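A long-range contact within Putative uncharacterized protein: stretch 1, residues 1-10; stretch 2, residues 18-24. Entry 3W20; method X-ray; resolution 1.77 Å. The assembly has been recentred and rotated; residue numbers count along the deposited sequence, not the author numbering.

Stretch 1 (1-10) MQHTYPAQLM
Stretch 2 (18-24) AEHMTIA

How do the two backbones meet? The strands through Tyr5 to Met10 and Ala18 to Met21 run antiparallel, their N-to-C directions 142° apart, with Tyr5 opposite Met21, Pro6 opposite His20, Ala7 opposite Glu19 and Gln8 opposite Ala18. Extended torsions, such as -140/148 at Tyr5 and -138/155 at Met21, set up two closed rings: Tyr5 N to Met21 O (3.0 Å) with Met21 N to Tyr5 O (2.9 Å), then Ala7 N to Glu19 O (2.7 Å) with Glu19 N to Ala7 O (2.9 Å). Pro6 has no amide hydrogen to give, and its non-hydrogen-bonded position asks for none.

What fills the face carrying Tyr5, Ala7, Glu19 and Met21? The small methyl of Ala7 leaves a hollow for the selenomethionine Met21, whose CG lies 3.5 Å from Ala7 CB. With chi1 -30°, chi2 t and chi3 p, its chain brings SE to 4.4 Å from Leu9 CD1; Leu9 is t,t and buried. Tyr5, chi1 m and chi2 -89°, carries the end of its ring nearer the other stretch, CE2 lying 3.7 Å from CG1 of buried Ile23.

What packs on the other face? The His20 ring (chi1 -91°, chi2 71°) lies over Pro6, whose CA is 4.0 Å from the ring centroid, only 7° off the normal, in a CH-pi contact. Farther along, Gln8, m,m with chi3 -48°, folds NE2 to 3.3 Å from Ala18 CB, the short methyl leaving room for the amide.

How is the contact finished where stretch 2 turns into helix at Ile23? Thr22, chi1 p, is the N-cap, and its CG2 meets Gln2 CB at 3.6 Å and Thr4 CG2 at 3.7 Å. Waters span the widening gap: one joins Gln2 OE1 (2.8 Å) to Ala24 N (2.9 Å), another His3 O (2.7 Å) to Ile23 N (2.9 Å). Altogether 670 Å² is buried.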

# COMPACT_ATOMS: atom_id res chain seq x y z
N MSE A 1 11.04 -26.05 -24.11
CA MSE A 1 10.16 -25.82 -25.29
C MSE A 1 8.69 -25.82 -24.86
O MSE A 1 8.29 -26.51 -23.93
CB MSE A 1 10.58 -26.70 -26.48
CG MSE A 1 9.82 -28.02 -26.56
SE MSE A 1 8.98 -28.25 -28.33
CE MSE A 1 9.86 -26.90 -29.48
N GLN A 2 7.90 -24.97 -25.52
CA GLN A 2 6.59 -24.54 -25.04
C GLN A 2 5.45 -25.17 -25.80
O GLN A 2 5.59 -25.48 -26.99
CB GLN A 2 6.45 -23.01 -25.31
CG GLN A 2 7.50 -22.13 -24.63
CD GLN A 2 7.22 -22.01 -23.14
OE1 GLN A 2 6.71 -21.00 -22.68
NE2 GLN A 2 7.52 -23.07 -22.38
N HIS A 3 4.28 -25.25 -25.13
CA HIS A 3 3.07 -25.71 -25.84
C HIS A 3 2.67 -24.72 -26.91
O HIS A 3 2.82 -23.48 -26.71
CB HIS A 3 1.91 -25.92 -24.89
CG HIS A 3 2.08 -27.12 -23.99
ND1 HIS A 3 2.60 -27.04 -22.76
CD2 HIS A 3 1.82 -28.48 -24.21
CE1 HIS A 3 2.66 -28.28 -22.19
NE2 HIS A 3 2.16 -29.16 -23.09
N THR A 4 2.16 -25.24 -28.03
CA THR A 4 1.54 -24.38 -29.04
C THR A 4 0.03 -24.62 -28.94
O THR A 4 -0.38 -25.63 -28.42
CB THR A 4 2.11 -24.62 -30.45
OG1 THR A 4 1.75 -25.95 -30.85
CG2 THR A 4 3.59 -24.48 -30.45
N TYR A 5 -0.79 -23.64 -29.31
CA TYR A 5 -2.20 -23.69 -29.23
C TYR A 5 -2.76 -23.04 -30.49
O TYR A 5 -2.13 -22.15 -31.02
CB TYR A 5 -2.62 -22.83 -28.07
CG TYR A 5 -2.00 -23.14 -26.77
CD1 TYR A 5 -2.59 -24.07 -25.93
CD2 TYR A 5 -0.85 -22.44 -26.32
CE1 TYR A 5 -2.07 -24.30 -24.66
CE2 TYR A 5 -0.32 -22.69 -25.07
CZ TYR A 5 -0.94 -23.62 -24.25
OH TYR A 5 -0.45 -23.88 -22.98
N PRO A 6 -3.95 -23.51 -30.97
CA PRO A 6 -4.67 -22.85 -32.05
C PRO A 6 -4.81 -21.34 -31.72
O PRO A 6 -5.26 -21.01 -30.60
CB PRO A 6 -6.07 -23.53 -31.99
CG PRO A 6 -5.83 -24.89 -31.39
CD PRO A 6 -4.72 -24.64 -30.38
N ALA A 7 -4.51 -20.46 -32.68
CA ALA A 7 -4.59 -18.99 -32.46
C ALA A 7 -5.21 -18.30 -33.68
O ALA A 7 -4.96 -18.71 -34.86
CB ALA A 7 -3.21 -18.42 -32.13
N GLN A 8 -6.04 -17.33 -33.41
CA GLN A 8 -6.49 -16.42 -34.50
C GLN A 8 -5.86 -15.06 -34.25
O GLN A 8 -6.01 -14.46 -33.16
CB GLN A 8 -8.01 -16.26 -34.53
CG GLN A 8 -8.82 -17.57 -34.80
CD GLN A 8 -8.50 -18.20 -36.17
OE1 GLN A 8 -8.50 -17.51 -37.19
NE2 GLN A 8 -8.23 -19.54 -36.20
N LEU A 9 -5.17 -14.55 -35.26
CA LEU A 9 -4.47 -13.27 -35.06
C LEU A 9 -5.20 -12.17 -35.84
O LEU A 9 -5.36 -12.26 -37.07
CB LEU A 9 -3.01 -13.44 -35.51
CG LEU A 9 -1.98 -12.34 -35.32
CD1 LEU A 9 -0.65 -13.10 -35.28
CD2 LEU A 9 -1.98 -11.31 -36.45
N MSE A 10 -5.65 -11.10 -35.17
CA MSE A 10 -6.51 -10.11 -35.80
C MSE A 10 -5.83 -8.80 -35.92
O MSE A 10 -5.26 -8.32 -34.94
CB MSE A 10 -7.79 -9.87 -35.00
CG MSE A 10 -7.80 -10.63 -33.68
SE MSE A 10 -8.59 -12.42 -34.01
CE MSE A 10 -10.12 -11.36 -34.36
N ALA A 18 -4.99 -17.66 -39.19
CA ALA A 18 -5.10 -18.80 -38.28
C ALA A 18 -3.74 -19.52 -38.17
O ALA A 18 -3.19 -19.94 -39.15
CB ALA A 18 -6.20 -19.75 -38.74
N GLU A 19 -3.18 -19.63 -36.98
CA GLU A 19 -1.85 -20.24 -36.80
C GLU A 19 -1.86 -21.02 -35.50
O GLU A 19 -2.67 -20.79 -34.65
CB GLU A 19 -0.76 -19.16 -36.71
CG GLU A 19 -0.34 -18.62 -38.08
CD GLU A 19 0.14 -17.18 -38.03
OE1 GLU A 19 -0.30 -16.36 -38.88
OE2 GLU A 19 0.95 -16.87 -37.12
N HIS A 20 -0.94 -21.95 -35.35
CA HIS A 20 -0.67 -22.57 -34.08
C HIS A 20 0.53 -21.85 -33.47
O HIS A 20 1.60 -21.78 -34.09
CB HIS A 20 -0.40 -24.05 -34.29
CG HIS A 20 -1.65 -24.91 -34.20
ND1 HIS A 20 -2.61 -24.89 -35.15
CD2 HIS A 20 -2.09 -25.79 -33.20
CE1 HIS A 20 -3.62 -25.71 -34.79
NE2 HIS A 20 -3.29 -26.27 -33.60
N MSE A 21 0.39 -21.28 -32.27
CA MSE A 21 1.48 -20.45 -31.73
C MSE A 21 1.69 -20.74 -30.30
O MSE A 21 0.74 -21.13 -29.59
CB MSE A 21 1.21 -18.92 -31.68
CG MSE A 21 0.27 -18.58 -32.79
SE MSE A 21 0.11 -16.62 -32.74
CE MSE A 21 1.94 -16.07 -33.00
N THR A 22 2.89 -20.48 -29.82
CA THR A 22 3.10 -20.51 -28.36
C THR A 22 2.55 -19.23 -27.77
O THR A 22 2.34 -18.23 -28.50
CB THR A 22 4.58 -20.56 -27.97
OG1 THR A 22 5.29 -19.42 -28.52
CG2 THR A 22 5.24 -21.82 -28.50
N ILE A 23 2.30 -19.25 -26.45
CA ILE A 23 1.99 -17.99 -25.75
C ILE A 23 3.08 -16.91 -25.97
O ILE A 23 2.76 -15.76 -26.23
CB ILE A 23 1.86 -18.24 -24.20
CG1 ILE A 23 0.80 -19.31 -23.98
CG2 ILE A 23 1.63 -16.90 -23.44
CD1 ILE A 23 -0.57 -18.81 -23.65
N ALA A 24 4.37 -17.28 -25.84
CA ALA A 24 5.44 -16.27 -25.99
C ALA A 24 5.41 -15.71 -27.40
O ALA A 24 5.65 -14.50 -27.56
CB ALA A 24 6.84 -16.84 -25.70
O HOH W 1 5.24 -19.74 -24.64
O HOH W 2 3.08 -21.56 -24.85